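Local coordinates for NADH dehydrogenase (Methanothermobacter marburgensis, PDB 4R81) that catalyses the oxidation of NAD(P)H by quinones, using flavin mononucleotide bound in a flavodoxin-like fold as its redox cofactor, at the flavin mononucleotide site and the interface of chains A and B. Coordinates in Å, arbitrary orientation; residue numbers count along the deposited sequence, not the author numbering. Chains: chain A/B, NADH dehydrogenase.

Contact 1 and contact 2 lie about 13 Å apart, measured between the centres of their C-alpha atoms, and share A:Trp92, A:Trp93 and A:Ser94, the loop that follows strand 84-90. In contact 1 this loop turns its N-H groups and two indoles toward the flavin; in contact 2 its carbonyl oxygens receive lysine and arginine from the other subunit. Helices 98-107 and 148-162 of chain B likewise serve both. Cofactor binding and subunit pairing are thus built on the same segments, which suggests that the two-fold dimer is the functional form, with each flavin pocket completed by the partner chain.

Contact 1: the flavin mononucleotide site. Residues chain A 12, 17-19, 90-94, 135-138, 177; chain B 56, 59-60, 105, 159. With FMN (flavin mononucleotide), chain C.
Backbone amides from the first turn of helix 18-32 and from two chain A loops frame the cofactor in this flavodoxin-like FMN pocket: A:Phe18 and A:Ser19 donate to the phosphate, A:Trp93 N to FMN N5 at 3.0 Å (160° at H), and A:Gly137 N and A:His138 N to N1 and the carbonyl O2. A positive phi at A:Trp93 belongs to the turn that presents its N-H to the redox-active edge. The A:Trp92 indole stacks over the dimethylbenzene ring, the two planes inclined by 27° and A:Trp92 CD1 3.4 Å from FMN C7; A:Pro90 CG backs the opposite indole face. A:Trp93 instead meets the same flavin ring edge-to-face, its five-membered ring turned 77° to it.

At the phosphate, A:Ser19 brings both N and OG to O2P, so two donors grip one oxygen, and the helix N-terminus may further stabilise the negative charge. A:His12, with CG anti to the backbone N, sends NE2 to FMN O3P at 2.8 Å, the oxygen lying in the imidazole plane. B:Tyr56 from the partner's helix 53-61 lays its ring across A:His12 CE1, which sits over the ring centre, while its hydroxyl makes a weak bond to O1P. Water 1 links A:Trp92 NE1, the ribityl hydroxyl O3' and O3P, which may help to hold the indole's orientation.

Along the ribityl chain, FMN O2' donates to a lone pair of A:Leu91 O at 2.9 Å, and A:Ser135 OG pairs with FMN O4' at 2.7 Å. Beside the pyrimidine, water 2 joins flavin N3 to A:Ser94 OG. A:Ser94 OG donates to the partner carboxylate oxygen B:Asp159 OD2 at 2.5 Å, arriving from above the carboxylate plane.

Contact 2: the interface of chains A and B. Residues chain A 92-96, 101, 155, 160; chain B 92-96, 101, 155, 160.
The two-fold dimer interface of this Flavodoxin_2-family quinone oxidoreductase pairs the loop after strand 84-90 of each subunit with helices 98-107 and 148-162 of the other. B:Lys101 leaves helix 98-107 with CG anti to the backbone N (chi1 179°), then bends at chi2 and chi4. Its amino tip thereby reaches two carbonyls of chain A, A:Trp92 O and A:Cys96 O, each 2.7 Å from B:Lys101 NZ. Both are approached from above the carbonyl plane, away from the lone pairs, so the lysine bridges two points of the loop.

B:Arg160, extended from CG to NE, approaches A:Trp93 O side-on. B:Arg160 NE and NH2 each lie 3.0 Å from A:Trp93 O, which sits in the guanidinium plane, and NE addresses a lone pair. The NH1/NH2 end faces its own chain, NH2 being shared between A:Trp93 O and B:Asp95 OD2: B:Arg160 NH1 meets B:Asp95 OD1 at 2.9 Å through the syn lone pair, while NH2 reaches OD2 from above the carboxylate plane. This intrachain salt bridge fixes the guanidinium's rotation, and B:Val155 CG1 packs on one of its faces with B:Lys101 CD on the other. B:Asp95 OD1 also accepts from B:Cys96 N through its anti lone pair. In chain A, by contrast, A:Arg160 NH2 meets A:Asp95 OD2 through the syn lone pair in a straighter bond (167° at H).

At the centre the two aspartates point tip to tip, their carboxylate planes only 8° apart. A:Asp95 OD2 and B:Asp95 OD2 approach to 3.0 Å, which might indicate a shared proton, or a repulsion tempered by the nearby arginines. A:Ser94 CB rests on B:Val155 CG1 at 3.9 Å.

Contact 1: the flavin mononucleotide site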
# COMPACT_ATOMS: atom_id res chain seq x y z
N HIS A 12 -11.95 -3.75 -5.67
CA HIS A 12 -12.09 -2.93 -6.87
C HIS A 12 -13.39 -2.13 -6.80
O HIS A 12 -14.44 -2.68 -6.47
CB HIS A 12 -12.08 -3.79 -8.14
CG HIS A 12 -11.75 -3.01 -9.38
ND1 HIS A 12 -12.58 -2.03 -9.90
CD2 HIS A 12 -10.68 -3.07 -10.21
CE1 HIS A 12 -12.03 -1.52 -10.98
NE2 HIS A 12 -10.87 -2.13 -11.19
N SER A 17 -14.93 -4.69 -14.35
CA SER A 17 -13.51 -4.45 -14.54
C SER A 17 -12.89 -5.80 -14.85
O SER A 17 -13.55 -6.83 -14.72
CB SER A 17 -12.88 -3.90 -13.26
OG SER A 17 -12.91 -4.86 -12.22
N PHE A 18 -11.64 -5.80 -15.26
CA PHE A 18 -10.97 -7.06 -15.51
C PHE A 18 -10.86 -7.87 -14.22
O PHE A 18 -11.00 -9.09 -14.24
CB PHE A 18 -9.60 -6.84 -16.15
CG PHE A 18 -8.86 -8.12 -16.45
CD1 PHE A 18 -9.36 -9.03 -17.37
CD2 PHE A 18 -7.67 -8.40 -15.80
CE1 PHE A 18 -8.67 -10.21 -17.64
CE2 PHE A 18 -6.98 -9.57 -16.06
CZ PHE A 18 -7.48 -10.48 -16.98
N SER A 19 -10.63 -7.18 -13.10
CA SER A 19 -10.49 -7.87 -11.82
C SER A 19 -11.74 -8.69 -11.49
O SER A 19 -11.66 -9.78 -10.93
CB SER A 19 -10.18 -6.87 -10.70
OG SER A 19 -8.85 -6.38 -10.82
N PRO A 90 -6.40 -4.99 -8.61
CA PRO A 90 -5.50 -4.36 -9.59
C PRO A 90 -4.28 -3.73 -8.93
O PRO A 90 -4.37 -3.21 -7.81
CB PRO A 90 -6.38 -3.26 -10.19
CG PRO A 90 -7.26 -2.85 -9.05
CD PRO A 90 -7.55 -4.12 -8.29
N LEU A 91 -3.16 -3.76 -9.64
CA LEU A 91 -1.93 -3.13 -9.17
C LEU A 91 -2.05 -1.63 -9.34
O LEU A 91 -2.16 -1.15 -10.46
CB LEU A 91 -0.75 -3.64 -9.99
CG LEU A 91 0.61 -3.26 -9.40
CD1 LEU A 91 0.68 -3.79 -7.98
CD2 LEU A 91 1.76 -3.80 -10.25
N TRP A 92 -2.01 -0.90 -8.22
CA TRP A 92 -2.07 0.56 -8.23
C TRP A 92 -0.85 1.12 -7.52
O TRP A 92 -0.68 0.92 -6.31
CB TRP A 92 -3.33 1.08 -7.53
CG TRP A 92 -4.62 0.86 -8.27
CD1 TRP A 92 -4.77 0.37 -9.53
CD2 TRP A 92 -5.94 1.12 -7.78
NE1 TRP A 92 -6.11 0.30 -9.86
CE2 TRP A 92 -6.84 0.76 -8.79
CE3 TRP A 92 -6.44 1.63 -6.57
CZ2 TRP A 92 -8.23 0.88 -8.64
CZ3 TRP A 92 -7.82 1.75 -6.42
CH2 TRP A 92 -8.70 1.37 -7.45
N TRP A 93 0.00 1.83 -8.25
CA TRP A 93 1.23 2.38 -7.67
C TRP A 93 2.03 1.30 -6.93
O TRP A 93 2.55 1.50 -5.83
CB TRP A 93 0.95 3.67 -6.85
CG TRP A 93 0.30 4.66 -7.78
CD1 TRP A 93 -1.02 5.00 -7.85
CD2 TRP A 93 0.94 5.35 -8.87
NE1 TRP A 93 -1.23 5.88 -8.89
CE2 TRP A 93 -0.05 6.11 -9.53
CE3 TRP A 93 2.26 5.41 -9.33
CZ2 TRP A 93 0.24 6.93 -10.63
CZ3 TRP A 93 2.55 6.22 -10.43
CH2 TRP A 93 1.54 6.98 -11.06
N SER A 94 2.11 0.15 -7.59
CA SER A 94 2.96 -0.95 -7.19
C SER A 94 2.60 -1.61 -5.87
O SER A 94 3.43 -2.29 -5.27
CB SER A 94 4.43 -0.53 -7.22
OG SER A 94 4.80 -0.16 -8.55
N SER A 135 -3.78 -8.03 -11.10
CA SER A 135 -3.84 -7.57 -12.49
C SER A 135 -3.00 -6.31 -12.63
O SER A 135 -3.08 -5.41 -11.80
CB SER A 135 -5.28 -7.28 -12.90
OG SER A 135 -5.34 -6.66 -14.16
N ALA A 136 -2.17 -6.24 -13.67
CA ALA A 136 -1.28 -5.08 -13.83
C ALA A 136 -1.27 -4.59 -15.26
O ALA A 136 -1.43 -5.37 -16.19
CB ALA A 136 0.13 -5.44 -13.39
N GLY A 137 -1.08 -3.29 -15.43
CA GLY A 137 -0.90 -2.71 -16.75
C GLY A 137 0.41 -3.16 -17.37
O GLY A 137 0.46 -3.56 -18.54
N HIS A 138 1.49 -3.09 -16.60
CA HIS A 138 2.78 -3.59 -17.07
C HIS A 138 2.76 -5.10 -17.23
O HIS A 138 1.98 -5.78 -16.57
CB HIS A 138 3.90 -3.19 -16.10
CG HIS A 138 4.30 -1.76 -16.22
ND1 HIS A 138 4.85 -1.24 -17.37
CD2 HIS A 138 4.23 -0.73 -15.34
CE1 HIS A 138 5.11 0.04 -17.19
NE2 HIS A 138 4.74 0.38 -15.97
N MET A 177 -2.45 -5.57 -18.98
CA MET A 177 -3.80 -5.04 -19.03
C MET A 177 -3.80 -3.51 -19.10
O MET A 177 -4.18 -2.83 -18.14
CB MET A 177 -4.61 -5.52 -17.83
CG MET A 177 -4.51 -7.03 -17.57
SD MET A 177 -4.79 -8.04 -19.04
CE MET A 177 -6.52 -7.69 -19.38
N TYR B 56 -12.15 5.98 -11.13
CA TYR B 56 -11.53 4.85 -11.82
C TYR B 56 -11.83 4.89 -13.32
O TYR B 56 -10.92 4.74 -14.14
CB TYR B 56 -11.99 3.51 -11.22
CG TYR B 56 -11.74 2.33 -12.13
CD1 TYR B 56 -10.48 1.74 -12.19
CD2 TYR B 56 -12.75 1.80 -12.92
CE1 TYR B 56 -10.24 0.66 -13.03
CE2 TYR B 56 -12.53 0.72 -13.75
CZ TYR B 56 -11.28 0.15 -13.81
OH TYR B 56 -11.07 -0.92 -14.64
N GLU B 59 -9.85 7.63 -14.87
CA GLU B 59 -8.45 7.27 -15.03
C GLU B 59 -8.23 6.33 -16.21
O GLU B 59 -7.31 6.52 -17.01
CB GLU B 59 -7.89 6.67 -13.73
CG GLU B 59 -7.81 7.68 -12.61
CD GLU B 59 -7.08 8.95 -13.01
OE1 GLU B 59 -5.87 8.86 -13.34
OE2 GLU B 59 -7.70 10.03 -13.00
N ILE B 60 -9.09 5.32 -16.32
CA ILE B 60 -8.98 4.33 -17.39
C ILE B 60 -9.19 4.98 -18.76
O ILE B 60 -8.58 4.56 -19.75
CB ILE B 60 -10.01 3.19 -17.18
CG1 ILE B 60 -9.62 2.35 -15.96
CG2 ILE B 60 -10.16 2.33 -18.43
CD1 ILE B 60 -8.21 1.80 -16.02
N ASP B 105 -3.22 6.86 -5.01
CA ASP B 105 -4.23 6.32 -5.93
C ASP B 105 -5.08 7.42 -6.55
O ASP B 105 -5.39 7.38 -7.74
CB ASP B 105 -5.18 5.35 -5.21
CG ASP B 105 -4.50 4.11 -4.69
OD1 ASP B 105 -3.34 3.81 -5.09
OD2 ASP B 105 -5.13 3.41 -3.86
N ASP B 159 8.93 4.01 -8.10
CA ASP B 159 7.67 4.06 -8.83
C ASP B 159 6.85 5.33 -8.55
O ASP B 159 6.35 5.96 -9.49
CB ASP B 159 6.84 2.82 -8.50
CG ASP B 159 5.69 2.61 -9.45
OD1 ASP B 159 5.91 2.72 -10.68
OD2 ASP B 159 4.56 2.33 -8.98
N1 FMN C . -0.20 -0.89 -13.61
C2 FMN C . 1.09 -1.27 -13.29
O2 FMN C . 1.65 -2.14 -13.95
N3 FMN C . 1.75 -0.67 -12.24
C4 FMN C . 1.13 0.30 -11.49
O4 FMN C . 1.73 0.81 -10.55
C4A FMN C . -0.17 0.70 -11.80
N5 FMN C . -0.81 1.68 -11.08
C5A FMN C . -2.10 2.05 -11.40
C6 FMN C . -2.75 3.03 -10.65
C7 FMN C . -4.05 3.42 -10.97
C7M FMN C . -4.75 4.46 -10.16
C8 FMN C . -4.72 2.81 -12.03
C8M FMN C . -6.12 3.21 -12.39
C9 FMN C . -4.06 1.83 -12.78
C9A FMN C . -2.76 1.44 -12.47
N10 FMN C . -2.11 0.47 -13.20
C10 FMN C . -0.83 0.09 -12.87
C1' FMN C . -2.79 -0.23 -14.33
C2' FMN C . -3.75 -1.23 -13.66
O2' FMN C . -3.06 -2.26 -12.98
C3' FMN C . -4.76 -1.76 -14.66
O3' FMN C . -5.65 -0.69 -14.94
C4' FMN C . -5.54 -2.93 -14.07
O4' FMN C . -4.72 -4.07 -13.89
C5' FMN C . -6.72 -3.32 -14.95
O5' FMN C . -7.52 -4.19 -14.18
P FMN C . -8.98 -3.69 -13.74
O1P FMN C . -9.82 -3.55 -15.00
O2P FMN C . -9.60 -4.70 -12.82
O3P FMN C . -8.85 -2.34 -13.08
O HOH W 1 -7.08 -0.35 -12.55
O HOH W 2 4.36 -1.03 -11.14

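Contact 2: the interface of chains A and B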
# COMPACT_ATOMS: atom_id res chain seq x y z
N TRP A 92 -2.01 -0.90 -8.22
CA TRP A 92 -2.07 0.56 -8.23
C TRP A 92 -0.85 1.12 -7.52
O TRP A 92 -0.68 0.92 -6.31
CB TRP A 92 -3.33 1.08 -7.53
CG TRP A 92 -4.62 0.86 -8.27
CD1 TRP A 92 -4.77 0.37 -9.53
CD2 TRP A 92 -5.94 1.12 -7.78
NE1 TRP A 92 -6.11 0.30 -9.86
CE2 TRP A 92 -6.84 0.76 -8.79
CE3 TRP A 92 -6.44 1.63 -6.57
CZ2 TRP A 92 -8.23 0.88 -8.64
CZ3 TRP A 92 -7.82 1.75 -6.42
CH2 TRP A 92 -8.70 1.37 -7.45
N TRP A 93 0.00 1.83 -8.25
CA TRP A 93 1.23 2.38 -7.67
C TRP A 93 2.03 1.30 -6.93
O TRP A 93 2.55 1.50 -5.83
CB TRP A 93 0.95 3.67 -6.85
CG TRP A 93 0.30 4.66 -7.78
CD1 TRP A 93 -1.02 5.00 -7.85
CD2 TRP A 93 0.94 5.35 -8.87
NE1 TRP A 93 -1.23 5.88 -8.89
CE2 TRP A 93 -0.05 6.11 -9.53
CE3 TRP A 93 2.26 5.41 -9.33
CZ2 TRP A 93 0.24 6.93 -10.63
CZ3 TRP A 93 2.55 6.22 -10.43
CH2 TRP A 93 1.54 6.98 -11.06
N SER A 94 2.11 0.15 -7.59
CA SER A 94 2.96 -0.95 -7.19
C SER A 94 2.60 -1.61 -5.87
O SER A 94 3.43 -2.29 -5.27
CB SER A 94 4.43 -0.53 -7.22
OG SER A 94 4.80 -0.16 -8.55
N ASP A 95 1.36 -1.44 -5.42
CA ASP A 95 0.85 -2.19 -4.27
C ASP A 95 -0.66 -2.29 -4.42
O ASP A 95 -1.23 -1.83 -5.42
CB ASP A 95 1.28 -1.51 -2.96
CG ASP A 95 1.07 -2.38 -1.71
OD1 ASP A 95 0.71 -3.57 -1.82
OD2 ASP A 95 1.29 -1.86 -0.60
N CYS A 96 -1.33 -2.91 -3.46
CA CYS A 96 -2.76 -3.05 -3.60
C CYS A 96 -3.51 -1.71 -3.40
O CYS A 96 -2.95 -0.71 -2.92
CB CYS A 96 -3.28 -4.15 -2.67
SG CYS A 96 -2.89 -3.81 -0.99
N LYS A 101 -5.20 -2.37 1.37
CA LYS A 101 -4.11 -2.05 2.30
C LYS A 101 -4.69 -1.82 3.68
O LYS A 101 -4.14 -2.28 4.68
CB LYS A 101 -3.33 -0.81 1.85
CG LYS A 101 -2.22 -0.37 2.82
CD LYS A 101 -1.29 -1.54 3.18
CE LYS A 101 0.01 -1.09 3.80
NZ LYS A 101 -0.20 -0.33 5.06
N VAL A 155 6.76 -7.94 -0.02
CA VAL A 155 5.77 -7.24 0.78
C VAL A 155 4.51 -8.08 0.99
O VAL A 155 4.09 -8.33 2.13
CB VAL A 155 5.42 -5.89 0.12
CG1 VAL A 155 4.25 -5.22 0.83
CG2 VAL A 155 6.64 -4.98 0.13
N ARG A 160 3.14 -9.86 4.58
CA ARG A 160 1.70 -9.85 4.85
C ARG A 160 1.06 -11.22 4.90
O ARG A 160 -0.04 -11.37 5.45
CB ARG A 160 0.97 -8.96 3.84
CG ARG A 160 1.25 -7.49 4.00
CD ARG A 160 0.61 -6.68 2.89
NE ARG A 160 1.17 -5.34 2.81
CZ ARG A 160 1.00 -4.50 1.79
NH1 ARG A 160 0.27 -4.86 0.75
NH2 ARG A 160 1.58 -3.31 1.81
N TRP B 92 3.53 0.52 7.99
CA TRP B 92 2.48 -0.43 8.38
C TRP B 92 2.40 -1.52 7.32
O TRP B 92 2.09 -1.24 6.17
CB TRP B 92 1.11 0.24 8.50
CG TRP B 92 0.91 1.16 9.69
CD1 TRP B 92 1.78 1.37 10.72
CD2 TRP B 92 -0.23 1.99 9.95
NE1 TRP B 92 1.25 2.29 11.61
CE2 TRP B 92 0.02 2.67 11.16
CE3 TRP B 92 -1.43 2.22 9.28
CZ2 TRP B 92 -0.90 3.58 11.71
CZ3 TRP B 92 -2.34 3.11 9.82
CH2 TRP B 92 -2.07 3.78 11.02
N TRP B 93 2.69 -2.75 7.71
CA TRP B 93 2.66 -3.88 6.78
C TRP B 93 3.48 -3.59 5.53
O TRP B 93 3.05 -3.84 4.40
CB TRP B 93 1.22 -4.31 6.49
CG TRP B 93 0.63 -4.78 7.77
CD1 TRP B 93 -0.25 -4.11 8.57
CD2 TRP B 93 0.96 -5.99 8.45
NE1 TRP B 93 -0.50 -4.84 9.70
CE2 TRP B 93 0.22 -6.00 9.65
CE3 TRP B 93 1.79 -7.08 8.16
CZ2 TRP B 93 0.30 -7.06 10.56
CZ3 TRP B 93 1.86 -8.12 9.06
CH2 TRP B 93 1.12 -8.11 10.25
N SER B 94 4.67 -3.03 5.79
CA SER B 94 5.72 -2.83 4.79
C SER B 94 5.40 -1.81 3.70
O SER B 94 6.08 -1.78 2.68
CB SER B 94 6.19 -4.15 4.17
OG SER B 94 6.65 -5.04 5.17
N ASP B 95 4.40 -0.97 3.93
CA ASP B 95 4.16 0.17 3.05
C ASP B 95 3.51 1.29 3.87
O ASP B 95 3.49 1.23 5.09
CB ASP B 95 3.33 -0.24 1.82
CG ASP B 95 3.64 0.61 0.58
OD1 ASP B 95 3.93 1.81 0.71
OD2 ASP B 95 3.59 0.07 -0.55
N CYS B 96 3.00 2.32 3.20
CA CYS B 96 2.35 3.47 3.84
C CYS B 96 1.01 3.07 4.44
O CYS B 96 0.37 2.15 3.93
CB CYS B 96 2.03 4.54 2.79
SG CYS B 96 3.36 4.99 1.67
N LYS B 101 -1.63 5.67 1.00
CA LYS B 101 -1.70 4.90 -0.24
C LYS B 101 -2.81 5.45 -1.14
O LYS B 101 -2.63 5.63 -2.34
CB LYS B 101 -1.94 3.41 0.03
CG LYS B 101 -2.05 2.57 -1.24
CD LYS B 101 -0.85 2.81 -2.17
CE LYS B 101 -0.78 1.78 -3.30
NZ LYS B 101 -2.07 1.58 -4.04
N VAL B 155 9.45 0.88 -4.69
CA VAL B 155 8.06 1.28 -4.79
C VAL B 155 7.85 2.75 -4.47
O VAL B 155 7.26 3.49 -5.26
CB VAL B 155 7.18 0.39 -3.87
CG1 VAL B 155 5.77 0.92 -3.82
CG2 VAL B 155 7.17 -1.06 -4.37
N ARG B 160 6.71 5.70 -7.28
CA ARG B 160 5.79 6.76 -6.88
C ARG B 160 6.38 8.17 -6.91
O ARG B 160 5.64 9.16 -6.83
CB ARG B 160 5.26 6.48 -5.47
CG ARG B 160 4.33 5.28 -5.40
CD ARG B 160 3.87 4.97 -3.99
NE ARG B 160 3.30 3.62 -3.91
CZ ARG B 160 3.12 2.94 -2.78
NH1 ARG B 160 3.45 3.47 -1.61
NH2 ARG B 160 2.61 1.72 -2.83